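DNA ligase (Aquifex aeolicus, PDB 3QWU) probably joins nucleic acid ends in an ATP-dependent reaction, and binds adenosine and calcium ions. Local coordinates at residues A[17-22]-A[28-33]; A[118-123]-A[174-179]; A[132-137]-A[143-148]; A[263-268]-A[272-277]. All coordinates share one frame; numbering follows the deposited sequence.

Contact 1: A[17-22]-A[28-33]; sequences KKVRSE and EYLRFN
Strands 19-22 and 28-32 run antiparallel, their axes 4.4 Å apart at closest and at 153° to each other, with V19 opposite F32, R20 opposite R31, S21 opposite L30 and E22 opposite Y29. The R20-R31 and E22-Y29 pairs are hydrogen-bonded both ways, R20 N meeting R31 O at 3.0 Å. Past the strand end, N33 N gives a short bond of 2.6 Å to K18 O. The two strands form a beta hairpin near the N-terminus; 19-24 is an edge strand of its antiparallel sheet, and 27-32 pairs on its far side with strand 44-45. V19 and L30 share one face, V19 CG1 lying 3.9 Å from L30 CB, while V19 CG2 sits over the F32 ring. On the other face E22 serves two partners. Its CB lies over the Y29 ring, 3.8 Å from the centroid, and the bend at chi2 (-68°) then turns the carboxylate toward R31. R31 NE approaches OE2 on its anti side at 2.9 Å, with OE2 nearly in the guanidinium plane. R31 NH2 bonds N33 OD1 at 3.1 Å, and NH1 bonds G101 O. A leucine in place of R31 would probably leave the E22 carboxylate without its salt-bridge mate and the N33 amide freer to turn. Y29 OH is bonded to I104 N, which ties this face to the 101-104 loop.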
# COMPACT_ATOMS: atom_id res chain seq x y z
N LYS A 17 -15.58 -23.31 -0.42
CA LYS A 17 -15.26 -22.66 0.89
C LYS A 17 -15.63 -21.15 1.02
O LYS A 17 -14.93 -20.36 1.68
CB LYS A 17 -13.80 -22.95 1.30
CG LYS A 17 -13.72 -24.22 2.14
CD LYS A 17 -12.33 -24.80 2.25
CE LYS A 17 -12.39 -26.19 2.91
NZ LYS A 17 -11.25 -27.03 2.44
N LYS A 18 -16.75 -20.79 0.40
CA LYS A 18 -17.37 -19.48 0.57
C LYS A 18 -18.41 -19.52 1.72
O LYS A 18 -18.64 -18.50 2.38
CB LYS A 18 -18.07 -19.02 -0.73
CG LYS A 18 -17.17 -18.89 -1.96
CD LYS A 18 -15.81 -18.28 -1.64
CE LYS A 18 -15.15 -17.66 -2.87
NZ LYS A 18 -13.67 -17.86 -2.89
N VAL A 19 -19.02 -20.69 1.94
CA VAL A 19 -19.93 -20.88 3.06
C VAL A 19 -19.34 -21.89 4.06
O VAL A 19 -18.60 -22.79 3.65
CB VAL A 19 -21.34 -21.34 2.57
CG1 VAL A 19 -22.11 -22.12 3.65
CG2 VAL A 19 -22.14 -20.15 2.10
N ARG A 20 -19.64 -21.71 5.35
CA ARG A 20 -19.21 -22.60 6.44
C ARG A 20 -20.33 -22.72 7.48
O ARG A 20 -21.03 -21.74 7.78
CB ARG A 20 -17.95 -22.11 7.17
CG ARG A 20 -17.03 -21.22 6.37
CD ARG A 20 -15.56 -21.45 6.67
NE ARG A 20 -14.78 -21.20 5.45
CZ ARG A 20 -13.94 -20.18 5.24
NH1 ARG A 20 -13.71 -19.26 6.18
NH2 ARG A 20 -13.31 -20.08 4.07
N SER A 21 -20.48 -23.90 8.07
CA SER A 21 -21.43 -24.09 9.15
C SER A 21 -20.77 -23.61 10.42
O SER A 21 -19.59 -23.84 10.64
CB SER A 21 -21.86 -25.55 9.28
OG SER A 21 -20.77 -26.39 9.04
N GLU A 22 -21.54 -22.91 11.23
CA GLU A 22 -21.06 -22.43 12.51
C GLU A 22 -22.04 -22.98 13.48
O GLU A 22 -23.13 -23.38 13.09
CB GLU A 22 -21.09 -20.90 12.58
CG GLU A 22 -20.31 -20.15 11.48
CD GLU A 22 -18.79 -20.31 11.54
OE1 GLU A 22 -18.26 -20.99 12.45
OE2 GLU A 22 -18.11 -19.74 10.65
N GLU A 28 -27.30 -23.79 15.05
CA GLU A 28 -26.44 -24.34 14.02
C GLU A 28 -26.86 -23.66 12.73
O GLU A 28 -28.05 -23.62 12.44
CB GLU A 28 -26.63 -25.84 13.92
CG GLU A 28 -25.36 -26.57 13.53
CD GLU A 28 -25.50 -28.10 13.66
OE1 GLU A 28 -26.42 -28.60 14.36
OE2 GLU A 28 -24.66 -28.80 13.06
N TYR A 29 -25.90 -23.08 11.99
CA TYR A 29 -26.25 -22.27 10.82
C TYR A 29 -25.17 -22.32 9.76
O TYR A 29 -24.07 -22.80 10.02
CB TYR A 29 -26.62 -20.81 11.21
CG TYR A 29 -25.50 -19.95 11.81
CD1 TYR A 29 -24.99 -18.83 11.14
CD2 TYR A 29 -24.99 -20.22 13.07
CE1 TYR A 29 -23.99 -18.02 11.72
CE2 TYR A 29 -23.98 -19.42 13.65
CZ TYR A 29 -23.48 -18.33 12.98
OH TYR A 29 -22.47 -17.60 13.59
N LEU A 30 -25.51 -21.86 8.56
CA LEU A 30 -24.54 -21.72 7.47
C LEU A 30 -24.24 -20.24 7.30
O LEU A 30 -25.16 -19.42 7.37
CB LEU A 30 -25.09 -22.32 6.19
CG LEU A 30 -25.31 -23.85 6.24
CD1 LEU A 30 -26.62 -24.27 7.02
CD2 LEU A 30 -25.32 -24.41 4.86
N ARG A 31 -22.96 -19.91 7.10
CA ARG A 31 -22.51 -18.52 7.05
C ARG A 31 -21.71 -18.23 5.80
O ARG A 31 -20.73 -18.91 5.51
CB ARG A 31 -21.61 -18.24 8.25
CG ARG A 31 -21.08 -16.82 8.32
CD ARG A 31 -20.24 -16.62 9.55
NE ARG A 31 -18.91 -17.23 9.44
CZ ARG A 31 -17.84 -16.67 8.87
NH1 ARG A 31 -17.89 -15.48 8.31
NH2 ARG A 31 -16.69 -17.32 8.86
N PHE A 32 -22.11 -17.20 5.07
CA PHE A 32 -21.38 -16.77 3.87
C PHE A 32 -20.14 -15.98 4.26
O PHE A 32 -20.23 -14.83 4.72
CB PHE A 32 -22.27 -15.96 2.92
CG PHE A 32 -23.03 -16.82 1.96
CD1 PHE A 32 -24.26 -17.33 2.29
CD2 PHE A 32 -22.47 -17.17 0.75
CE1 PHE A 32 -24.95 -18.15 1.39
CE2 PHE A 32 -23.13 -18.02 -0.17
CZ PHE A 32 -24.37 -18.50 0.14
N ASN A 33 -18.98 -16.59 4.09
CA ASN A 33 -17.72 -16.00 4.52
C ASN A 33 -17.24 -14.93 3.55
O ASN A 33 -16.59 -13.98 3.94
CB ASN A 33 -16.65 -17.08 4.67
CG ASN A 33 -15.35 -16.53 5.19
OD1 ASN A 33 -15.23 -16.24 6.37
ND2 ASN A 33 -14.36 -16.39 4.31

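Contact 2: A[118-123]-A[174-179]; sequences LRILDE and MELIEK
I120 reaches from the short helix 119-123 toward L176 of helix 170-180, and its course from CB outward accounts for the apolar part of the contact. CB points at the opposing helix but stays 6.3 Å from L176 CB. CG2 takes the branch between the backbone N and the carbonyl carbon, turned off the line to L176. CG1 is anti to the backbone N (chi1 -180°), and with chi2 also extended it carries the chain straight outward, still 5.2 Å from L176 CB. Only the tip touches: CD1 rests on L176 CB at 4.1 Å, the two side chains crossing at about a right angle. The helix axes are 11.5 Å apart at closest and 118° apart in direction, which fits so slight a meeting; 160 Å² is buried in all. On the exposed side, R119, E123 and K179 form a loose salt-bridge network. K179 NZ stands 4.0 Å from E123 OE1, a long salt bridge, and R119 NE lies 3.8 Å from E123 OE2, also long. E123 OE1 has a closer tie in its hydrogen bond to Y180 OH. Both helices pack on the antiparallel sheet of the RNA ligase-type region: I120 and L176 each touch L127 of strand 127-134 and F159 of strand 153-161, so that the two helices share the same stretch of sheet.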
# COMPACT_ATOMS: atom_id res chain seq x y z
N LEU A 118 -36.49 -4.47 22.47
CA LEU A 118 -36.82 -5.34 21.37
C LEU A 118 -38.29 -5.83 21.32
O LEU A 118 -38.61 -6.81 20.63
CB LEU A 118 -35.83 -6.51 21.35
CG LEU A 118 -34.44 -6.05 20.82
CD1 LEU A 118 -33.41 -7.20 20.91
CD2 LEU A 118 -34.51 -5.49 19.34
N ARG A 119 -39.18 -5.09 22.01
CA ARG A 119 -40.65 -5.13 21.79
C ARG A 119 -41.01 -5.11 20.31
O ARG A 119 -41.83 -5.90 19.86
CB ARG A 119 -41.30 -3.90 22.46
CG ARG A 119 -42.80 -3.91 22.64
CD ARG A 119 -43.25 -2.73 23.53
NE ARG A 119 -44.13 -1.77 22.83
CZ ARG A 119 -43.86 -0.48 22.56
NH1 ARG A 119 -42.70 0.07 22.92
NH2 ARG A 119 -44.75 0.27 21.89
N ILE A 120 -40.39 -4.21 19.56
CA ILE A 120 -40.57 -4.16 18.08
C ILE A 120 -40.45 -5.53 17.37
O ILE A 120 -41.24 -5.87 16.50
CB ILE A 120 -39.64 -3.13 17.42
CG1 ILE A 120 -39.84 -3.09 15.90
CG2 ILE A 120 -38.18 -3.47 17.68
CD1 ILE A 120 -38.99 -2.01 15.21
N LEU A 121 -39.49 -6.34 17.77
CA LEU A 121 -39.37 -7.69 17.22
C LEU A 121 -40.51 -8.57 17.76
O LEU A 121 -41.16 -9.31 17.00
CB LEU A 121 -37.97 -8.32 17.50
CG LEU A 121 -36.74 -7.56 16.89
CD1 LEU A 121 -35.41 -8.24 17.20
CD2 LEU A 121 -36.87 -7.33 15.36
N ASP A 122 -40.78 -8.50 19.05
CA ASP A 122 -41.89 -9.27 19.59
C ASP A 122 -43.16 -9.03 18.77
O ASP A 122 -43.90 -9.98 18.50
CB ASP A 122 -42.14 -8.93 21.05
CG ASP A 122 -40.98 -9.32 21.95
OD1 ASP A 122 -40.18 -10.20 21.56
OD2 ASP A 122 -40.84 -8.73 23.03
N GLU A 123 -43.39 -7.78 18.38
CA GLU A 123 -44.61 -7.41 17.65
C GLU A 123 -44.47 -7.56 16.15
O GLU A 123 -45.45 -7.60 15.46
CB GLU A 123 -45.05 -5.97 18.00
CG GLU A 123 -45.32 -5.83 19.51
CD GLU A 123 -45.90 -4.49 19.93
OE1 GLU A 123 -46.02 -3.56 19.12
OE2 GLU A 123 -46.27 -4.37 21.10
N MET A 174 -38.72 5.34 9.32
CA MET A 174 -38.94 6.44 10.26
C MET A 174 -40.19 6.19 11.13
O MET A 174 -40.17 6.52 12.29
CB MET A 174 -38.89 7.81 9.55
CG MET A 174 -37.47 8.12 9.04
SD MET A 174 -37.09 9.57 7.97
CE MET A 174 -37.67 10.97 8.98
N GLU A 175 -41.21 5.50 10.61
CA GLU A 175 -42.40 5.18 11.41
C GLU A 175 -42.13 4.13 12.50
O GLU A 175 -42.57 4.31 13.64
CB GLU A 175 -43.56 4.73 10.53
CG GLU A 175 -44.45 5.90 10.07
CD GLU A 175 -45.03 5.73 8.65
OE1 GLU A 175 -45.32 4.58 8.24
OE2 GLU A 175 -45.20 6.77 7.94
N LEU A 176 -41.40 3.06 12.17
CA LEU A 176 -41.07 2.08 13.20
C LEU A 176 -40.22 2.66 14.32
O LEU A 176 -40.41 2.31 15.48
CB LEU A 176 -40.39 0.87 12.62
CG LEU A 176 -41.32 0.02 11.76
CD1 LEU A 176 -40.47 -0.86 10.82
CD2 LEU A 176 -42.38 -0.86 12.59
N ILE A 177 -39.28 3.53 13.99
CA ILE A 177 -38.37 4.12 14.96
C ILE A 177 -39.14 5.07 15.87
O ILE A 177 -38.91 5.11 17.08
CB ILE A 177 -37.27 4.91 14.27
CG1 ILE A 177 -36.35 3.96 13.50
CG2 ILE A 177 -36.46 5.72 15.27
CD1 ILE A 177 -35.36 4.70 12.52
N GLU A 178 -40.07 5.82 15.30
CA GLU A 178 -40.88 6.74 16.10
C GLU A 178 -41.82 5.92 17.03
O GLU A 178 -41.93 6.19 18.22
CB GLU A 178 -41.60 7.76 15.21
CG GLU A 178 -42.85 8.43 15.81
CD GLU A 178 -42.59 9.73 16.65
OE1 GLU A 178 -41.45 9.95 17.15
OE2 GLU A 178 -43.56 10.52 16.81
N LYS A 179 -42.43 4.87 16.50
CA LYS A 179 -43.40 4.09 17.27
C LYS A 179 -42.77 3.47 18.52
O LYS A 179 -43.30 3.65 19.62
CB LYS A 179 -44.02 3.01 16.39
CG LYS A 179 -45.17 2.27 17.04
CD LYS A 179 -45.81 1.29 16.09
CE LYS A 179 -46.83 0.45 16.79
NZ LYS A 179 -46.83 -0.94 16.27

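Contact 3: A[132-137]-A[143-148]; sequences EVAGPE and ESPPYV. With CA (calcium ion), chain D; ADN (adenosine), chain C.
G135 and E143 are joined through water and not directly: G135 N donates to water 1 at 3.0 Å, and the same water donates to E143 O at 2.9 Å. G135 itself has backbone angles (phi 148°, psi 167°) at which a side chain would jam against A134 O and press on V148 CG1, so the backbone here calls for glycine. S144 OG comes within 3.2 Å of P136 N, a nitrogen with no hydrogen to give; its own proton goes to P145 O at 3.1 Å. With chi1 at -165°, opposite the backbone N, the hydroxyl lies against the G135-P136 peptide. Most of the remaining contact is packing of carbon atoms. A134 CB meets P145 CG at 3.7 Å, and V148 CG1 lies 3.8 Å from G135 CA, with P145 to V148 forming a type I beta turn. The first residue of each segment meets a bound group. E132 OE1 accepts the ribose hydroxyl O2' of adenosine at 2.6 Å, while G83 N holds the other carboxylate oxygen. E143 OE1 binds calcium at 2.5 Å; D82, D239 and two waters also bind the ion. In this RNA ligase-type nucleotide-binding region, strand 127-134 lies between strands 84-91 and 153-161, with backbone hydrogen bonds between V133 and Y84 and between E132 and F155, while the E143 side chain packs on helix 233-242.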
# COMPACT_ATOMS: atom_id res chain seq x y z
N GLU A 132 -25.65 0.39 13.82
CA GLU A 132 -24.24 0.55 14.17
C GLU A 132 -24.11 0.53 15.68
O GLU A 132 -24.83 1.27 16.36
CB GLU A 132 -23.73 1.90 13.69
CG GLU A 132 -22.22 1.97 13.51
CD GLU A 132 -21.69 1.17 12.30
OE1 GLU A 132 -22.53 0.58 11.61
OE2 GLU A 132 -20.46 1.15 12.06
N VAL A 133 -23.22 -0.32 16.21
CA VAL A 133 -22.80 -0.25 17.60
C VAL A 133 -21.48 0.53 17.70
O VAL A 133 -20.52 0.26 16.96
CB VAL A 133 -22.60 -1.63 18.17
CG1 VAL A 133 -22.23 -1.52 19.63
CG2 VAL A 133 -23.85 -2.45 18.03
N ALA A 134 -21.40 1.46 18.65
CA ALA A 134 -20.29 2.42 18.68
C ALA A 134 -20.02 2.89 20.09
O ALA A 134 -20.96 2.99 20.95
CB ALA A 134 -20.57 3.62 17.76
N GLY A 135 -18.76 3.21 20.34
CA GLY A 135 -18.34 3.64 21.68
C GLY A 135 -16.90 3.26 22.02
O GLY A 135 -16.29 2.44 21.36
N PRO A 136 -16.37 3.84 23.08
CA PRO A 136 -14.96 3.61 23.32
C PRO A 136 -14.69 2.24 23.95
O PRO A 136 -13.57 1.75 23.90
CB PRO A 136 -14.61 4.70 24.31
CG PRO A 136 -15.90 4.93 25.08
CD PRO A 136 -16.99 4.72 24.07
N GLU A 137 -15.70 1.62 24.55
CA GLU A 137 -15.48 0.33 25.15
C GLU A 137 -16.16 -0.82 24.37
O GLU A 137 -17.00 -1.53 24.91
CB GLU A 137 -15.95 0.39 26.59
CG GLU A 137 -15.26 1.47 27.37
CD GLU A 137 -15.85 1.67 28.75
OE1 GLU A 137 -16.62 0.81 29.24
OE2 GLU A 137 -15.55 2.70 29.35
N GLU A 143 -11.43 3.27 17.83
CA GLU A 143 -12.07 4.60 17.68
C GLU A 143 -13.51 4.64 18.21
O GLU A 143 -14.22 3.64 18.20
CB GLU A 143 -12.15 5.04 16.18
CG GLU A 143 -10.81 5.47 15.51
CD GLU A 143 -11.01 6.03 14.07
OE1 GLU A 143 -11.30 5.25 13.13
OE2 GLU A 143 -10.85 7.28 13.88
N SER A 144 -13.92 5.83 18.61
CA SER A 144 -15.26 6.12 19.10
C SER A 144 -15.78 7.37 18.41
O SER A 144 -15.00 8.25 18.10
CB SER A 144 -15.20 6.42 20.60
OG SER A 144 -16.48 6.38 21.20
N PRO A 145 -17.10 7.47 18.18
CA PRO A 145 -17.70 8.75 17.92
C PRO A 145 -17.56 9.60 19.17
O PRO A 145 -17.61 9.06 20.26
CB PRO A 145 -19.17 8.44 17.70
CG PRO A 145 -19.26 7.02 17.49
CD PRO A 145 -18.07 6.38 18.12
N PRO A 146 -17.42 10.93 19.02
CA PRO A 146 -17.20 11.74 20.22
C PRO A 146 -18.37 11.77 21.20
O PRO A 146 -18.14 11.97 22.38
CB PRO A 146 -16.88 13.13 19.67
CG PRO A 146 -17.38 13.11 18.24
CD PRO A 146 -17.18 11.71 17.80
N TYR A 147 -19.60 11.54 20.73
CA TYR A 147 -20.78 11.68 21.58
C TYR A 147 -21.13 10.41 22.39
O TYR A 147 -22.17 10.34 23.04
CB TYR A 147 -22.00 12.08 20.72
CG TYR A 147 -22.12 11.30 19.40
CD1 TYR A 147 -21.59 11.82 18.22
CD2 TYR A 147 -22.71 10.05 19.36
CE1 TYR A 147 -21.66 11.14 17.05
CE2 TYR A 147 -22.79 9.35 18.18
CZ TYR A 147 -22.26 9.90 17.01
OH TYR A 147 -22.32 9.21 15.80
N VAL A 148 -20.31 9.37 22.30
CA VAL A 148 -20.49 8.21 23.15
C VAL A 148 -19.27 8.30 24.01
O VAL A 148 -18.17 8.06 23.53
CB VAL A 148 -20.49 6.82 22.41
CG1 VAL A 148 -21.01 5.77 23.36
CG2 VAL A 148 -21.30 6.86 21.20
CA CA D . -12.75 6.37 11.37
O5' ADN C . -20.64 0.09 4.44
C5' ADN C . -21.02 1.23 5.21
C4' ADN C . -21.08 0.85 6.68
O4' ADN C . -21.27 2.02 7.53
C3' ADN C . -22.26 -0.07 6.96
O3' ADN C . -21.99 -1.46 6.82
C2' ADN C . -22.69 0.31 8.38
O2' ADN C . -22.21 -0.64 9.32
C1' ADN C . -22.09 1.68 8.67
N9 ADN C . -23.09 2.74 8.85
C8 ADN C . -22.99 3.72 9.78
N7 ADN C . -24.03 4.58 9.73
C5 ADN C . -24.80 4.15 8.70
C6 ADN C . -26.04 4.63 8.08
N6 ADN C . -26.62 5.75 8.61
N1 ADN C . -26.58 3.91 7.06
C2 ADN C . -25.95 2.80 6.57
N3 ADN C . -24.78 2.32 7.08
C4 ADN C . -24.19 2.94 8.13
O HOH W 1 -17.08 3.14 17.82
O HOH W 2 -13.35 6.01 9.24
O HOH W 3 -13.16 4.09 11.01

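Contact 4: A[263-268]-A[272-277]; sequences VLFMYE and KTTEHL
M266 and T274 meet across a helix-loop-helix junction, where helix 254-269 ends and, after a short turn, helix 276-299 begins, within the Pab1020-type C-terminal region. Their side chains cross obliquely: M266 CB lies 3.7 Å from T274 OG1, the thioether running on past it. OG1 is itself held by a hydrogen bond to G270 O in the turn, which probably steadies the T274 side chain against M266. M266 is extended through chi2 and bends at chi3 (71°), which swings the methyl CE back to within 3.5 Å of T274 O. Against L277 the orientation differs, for the two side chains slide past each other in opposite directions, with M266 SD 3.8 Å from L277 CB. The F265 ring adds a slanting, looser touch, CE2 to T274 CG2 at 4.4 Å. M266 also packs on F290 of the second subunit, which places this junction next to the dimer interface. Cutting M266 back to an alanine is likely to open a gap beside T274 and L277 and to take a packing partner from F290 of the second subunit. L277 is further covered by L262 of the first helix and L237 of helix 233-242, and F265 leans on S233 of that same helix. T274 O, the atom met by the methionine methyl, also accepts the backbone bond from L277 N at 3.1 Å.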
# COMPACT_ATOMS: atom_id res chain seq x y z
N VAL A 263 -7.11 13.58 -1.72
CA VAL A 263 -6.73 14.38 -2.86
C VAL A 263 -7.92 14.90 -3.64
O VAL A 263 -7.94 16.07 -4.01
CB VAL A 263 -5.76 13.64 -3.82
CG1 VAL A 263 -5.42 14.53 -4.99
CG2 VAL A 263 -4.50 13.30 -3.10
N LEU A 264 -8.92 14.07 -3.88
CA LEU A 264 -10.11 14.54 -4.61
C LEU A 264 -11.00 15.55 -3.87
O LEU A 264 -11.63 16.37 -4.51
CB LEU A 264 -10.92 13.37 -5.19
CG LEU A 264 -10.14 12.66 -6.32
CD1 LEU A 264 -10.75 11.34 -6.59
CD2 LEU A 264 -10.14 13.52 -7.57
N PHE A 265 -11.00 15.50 -2.53
CA PHE A 265 -11.62 16.54 -1.72
C PHE A 265 -10.83 17.82 -1.89
O PHE A 265 -11.40 18.86 -2.12
CB PHE A 265 -11.66 16.10 -0.24
CG PHE A 265 -12.00 17.21 0.74
CD1 PHE A 265 -13.29 17.62 0.91
CD2 PHE A 265 -11.01 17.82 1.51
CE1 PHE A 265 -13.61 18.66 1.82
CE2 PHE A 265 -11.28 18.82 2.42
CZ PHE A 265 -12.58 19.26 2.58
N MET A 266 -9.51 17.75 -1.77
CA MET A 266 -8.67 18.96 -2.00
C MET A 266 -8.93 19.58 -3.34
O MET A 266 -9.00 20.82 -3.46
CB MET A 266 -7.17 18.65 -1.82
CG MET A 266 -6.88 18.30 -0.39
SD MET A 266 -5.28 17.74 -0.04
CE MET A 266 -4.32 19.30 -0.26
N TYR A 267 -9.11 18.74 -4.35
CA TYR A 267 -9.37 19.21 -5.70
C TYR A 267 -10.76 19.80 -5.80
O TYR A 267 -10.97 20.81 -6.47
CB TYR A 267 -9.21 18.05 -6.67
CG TYR A 267 -9.69 18.28 -8.09
CD1 TYR A 267 -8.89 18.90 -9.02
CD2 TYR A 267 -10.95 17.86 -8.49
CE1 TYR A 267 -9.35 19.11 -10.34
CE2 TYR A 267 -11.41 18.08 -9.79
CZ TYR A 267 -10.60 18.69 -10.70
OH TYR A 267 -11.05 18.87 -11.98
N GLU A 268 -11.73 19.17 -5.19
CA GLU A 268 -13.06 19.70 -5.25
C GLU A 268 -13.10 21.05 -4.54
O GLU A 268 -13.71 21.96 -5.02
CB GLU A 268 -14.07 18.70 -4.65
CG GLU A 268 -15.53 19.22 -4.64
CD GLU A 268 -16.54 18.14 -4.27
OE1 GLU A 268 -16.15 17.08 -3.72
OE2 GLU A 268 -17.73 18.34 -4.57
N LYS A 272 -5.63 25.89 -2.47
CA LYS A 272 -5.29 27.06 -1.66
C LYS A 272 -5.77 26.75 -0.26
O LYS A 272 -4.96 26.52 0.68
CB LYS A 272 -6.02 28.32 -2.16
CG LYS A 272 -5.61 28.81 -3.51
CD LYS A 272 -6.72 29.71 -4.10
CE LYS A 272 -6.17 30.58 -5.26
NZ LYS A 272 -7.16 30.71 -6.37
N THR A 273 -7.08 26.64 -0.12
CA THR A 273 -7.71 26.63 1.19
C THR A 273 -7.62 25.26 1.94
O THR A 273 -8.20 25.09 3.02
CB THR A 273 -9.17 27.11 1.07
OG1 THR A 273 -9.56 27.69 2.32
CG2 THR A 273 -10.13 25.95 0.67
N THR A 274 -6.88 24.32 1.38
CA THR A 274 -6.83 22.96 1.90
C THR A 274 -5.38 22.50 2.20
O THR A 274 -5.14 21.31 2.45
CB THR A 274 -7.60 21.98 0.91
OG1 THR A 274 -7.08 22.12 -0.42
CG2 THR A 274 -9.12 22.28 0.89
N GLU A 275 -4.44 23.45 2.21
CA GLU A 275 -2.99 23.20 2.34
C GLU A 275 -2.53 22.53 3.68
O GLU A 275 -1.49 21.83 3.75
CB GLU A 275 -2.23 24.51 2.11
CG GLU A 275 -2.34 25.58 3.25
CD GLU A 275 -1.32 26.78 3.11
OE1 GLU A 275 -1.54 27.83 3.79
OE2 GLU A 275 -0.33 26.66 2.33
N HIS A 276 -3.28 22.76 4.74
CA HIS A 276 -2.98 22.17 6.04
C HIS A 276 -3.04 20.62 5.95
O HIS A 276 -2.51 19.95 6.81
CB HIS A 276 -3.97 22.68 7.10
CG HIS A 276 -5.39 22.30 6.83
ND1 HIS A 276 -5.96 21.14 7.32
CD2 HIS A 276 -6.36 22.91 6.09
CE1 HIS A 276 -7.22 21.06 6.92
NE2 HIS A 276 -7.49 22.11 6.15
N LEU A 277 -3.71 20.09 4.92
CA LEU A 277 -3.82 18.64 4.76
C LEU A 277 -2.46 18.00 4.41
O LEU A 277 -2.25 16.84 4.68
CB LEU A 277 -4.85 18.26 3.71
CG LEU A 277 -6.33 18.15 4.08
CD1 LEU A 277 -6.55 17.34 5.37
CD2 LEU A 277 -6.98 19.53 4.19

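Overall arrangement
Contact 3 contributes one residue to each ligand site: E132 meets the adenosine and E143 the calcium ion. Contact 2 lies in the same RNA ligase-type region, its centre about 23 Å from that of contact 3, and the chain between its segments contains all of contact 3. Strand 127-134 follows helix 119-123, and the side chains of L176 and the adenosine-binding E78 are about 12 Å apart. Contact 1 stands apart from the sites, its centre about 29 Å from that of contact 3 and across the chain's centre from contacts 3 and 4. Contact 4, in the C-terminal region, is centred about 28 Å from contact 3, the L277 side chain about 14 Å from the calcium ion.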